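Local coordinates for T CELL surface glycoprotein CD4 (Rattus norvegicus, PDB 1CID) that forms the two membrane-proximal immunoglobulin-like domains of a T-cell surface glycoprotein that probably serves as a co-receptor in antigen recognition, at residues G123-S126 against P127-L131. Residues are numbered along the deposited sequence; the frame is centred on the assembly and turned at random.
Sequences GPTS and PKMRL
Met-129 reaches back along the turn at Ser-126 and meets Thr-125 with its sulfur. The turn belongs to the loop that joins strand 116-122 to strand 129-135 in an immunoglobulin-like domain, and it carries the chain from one sheet of the beta sandwich to the other. Along the side chain, Met-129 CB comes first and lies 3.1 Å from Ser-126 O. Met-129 CG lies 3.8 Å from Ser-126 O. The chain is extended beyond CG (chi2 168°), which carries Met-129 SD past the carbonyl to a point 3.4 Å from Ser-126 N. There the methyl Thr-125 CG2 lies 3.6 Å from Met-129 SD. Met-129 CE ends the chain 4.0 Å from Ser-126 OG, a van der Waals approach. No hydrogen bond forms between 123-126 and 127-131; apart from the peptide bond that joins them, they meet by van der Waals packing. Exposed Lys-128 places its CG 3.8 Å from Ser-126 CB. Shortening Met-129 to alanine removes CG, SD and CE, which would probably leave the Thr-125 methyl without its sulfur neighbour and open a gap beside the Ser-126 backbone. Beyond the turn, Met-129 also touches Glu-165 of strand 158-165, and Arg-130 pairs through its backbone with Ser-164 of that strand. At the far end of the loop, Gly-123 O accepts a hydrogen bond from Lys-147 NZ.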
loop_
_atom_site.group_PDB
_atom_site.type_symbol
_atom_site.label_atom_id
_atom_site.label_comp_id
_atom_site.label_asym_id
_atom_site.label_seq_id
_atom_site.Cartn_x
_atom_site.Cartn_y
_atom_site.Cartn_z
ATOM N N GLY A 123 -1.517 8.091 -1.850
ATOM C CA GLY A 123 -1.049 7.025 -2.796
ATOM C C GLY A 123 -2.027 7.095 -3.950
ATOM O O GLY A 123 -2.938 7.934 -3.947
ATOM N N PRO A 124 -1.847 6.198 -4.890
ATOM C CA PRO A 124 -2.641 6.063 -6.119
ATOM C C PRO A 124 -4.120 5.672 -6.107
ATOM O O PRO A 124 -4.599 4.490 -6.197
ATOM C CB PRO A 124 -1.886 5.026 -6.983
ATOM C CG PRO A 124 -0.921 4.311 -6.093
ATOM C CD PRO A 124 -0.730 5.220 -4.876
ATOM N N THR A 125 -4.866 6.797 -6.076
ATOM C CA THR A 125 -6.340 6.642 -6.070
ATOM C C THR A 125 -7.011 7.153 -7.336
ATOM O O THR A 125 -6.583 8.256 -7.737
ATOM C CB THR A 125 -6.973 7.310 -4.769
ATOM O OG1 THR A 125 -6.457 8.641 -4.486
ATOM C CG2 THR A 125 -6.840 6.313 -3.623
ATOM N N SER A 126 -7.987 6.412 -7.821
ATOM C CA SER A 126 -8.832 6.844 -8.949
ATOM C C SER A 126 -9.636 8.068 -8.506
ATOM O O SER A 126 -9.836 8.166 -7.295
ATOM C CB SER A 126 -9.944 5.865 -9.265
ATOM O OG SER A 126 -9.783 4.535 -9.646
ATOM N N PRO A 127 -10.193 8.892 -9.353
ATOM C CA PRO A 127 -11.064 10.044 -9.029
ATOM C C PRO A 127 -12.561 9.682 -8.955
ATOM O O PRO A 127 -13.469 10.520 -8.816
ATOM C CB PRO A 127 -10.701 11.041 -10.132
ATOM C CG PRO A 127 -10.732 10.075 -11.339
ATOM C CD PRO A 127 -9.996 8.819 -10.822
ATOM N N LYS A 128 -12.882 8.418 -9.096
ATOM C CA LYS A 128 -14.181 7.768 -8.880
ATOM C C LYS A 128 -13.910 6.914 -7.592
ATOM O O LYS A 128 -14.089 5.677 -7.422
ATOM C CB LYS A 128 -14.663 6.909 -10.026
ATOM C CG LYS A 128 -13.567 5.904 -10.409
ATOM C CD LYS A 128 -14.140 4.799 -11.277
ATOM C CE LYS A 128 -13.103 4.512 -12.378
ATOM N NZ LYS A 128 -12.975 5.730 -13.262
ATOM N N MET A 129 -13.325 7.612 -6.614
ATOM C CA MET A 129 -12.895 7.146 -5.281
ATOM C C MET A 129 -13.268 8.256 -4.256
ATOM O O MET A 129 -12.859 9.422 -4.516
ATOM C CB MET A 129 -11.417 6.760 -5.091
ATOM C CG MET A 129 -11.244 5.262 -5.203
ATOM S SD MET A 129 -9.503 4.691 -5.356
ATOM C CE MET A 129 -9.900 3.021 -5.974
ATOM N N ARG A 130 -14.032 7.826 -3.229
ATOM C CA ARG A 130 -14.417 8.849 -2.237
ATOM C C ARG A 130 -14.147 8.300 -0.854
ATOM O O ARG A 130 -14.061 7.076 -0.823
ATOM C CB ARG A 130 -15.820 9.324 -2.435
ATOM C CG ARG A 130 -16.715 8.199 -2.910
ATOM C CD ARG A 130 -17.819 8.708 -3.822
ATOM N NE ARG A 130 -18.473 9.830 -3.215
ATOM C CZ ARG A 130 -18.912 10.985 -3.623
ATOM N NH1 ARG A 130 -18.802 11.196 -4.909
ATOM N NH2 ARG A 130 -19.426 12.011 -2.900
ATOM N N LEU A 131 -14.011 9.185 0.068
ATOM C CA LEU A 131 -13.748 8.848 1.459
ATOM C C LEU A 131 -15.057 9.115 2.246
ATOM O O LEU A 131 -15.833 10.051 1.957
ATOM C CB LEU A 131 -12.631 9.745 1.907
ATOM C CG LEU A 131 -11.168 9.375 2.108
ATOM C CD1 LEU A 131 -10.499 10.471 2.923
ATOM C CD2 LEU A 131 -11.023 8.010 2.752
#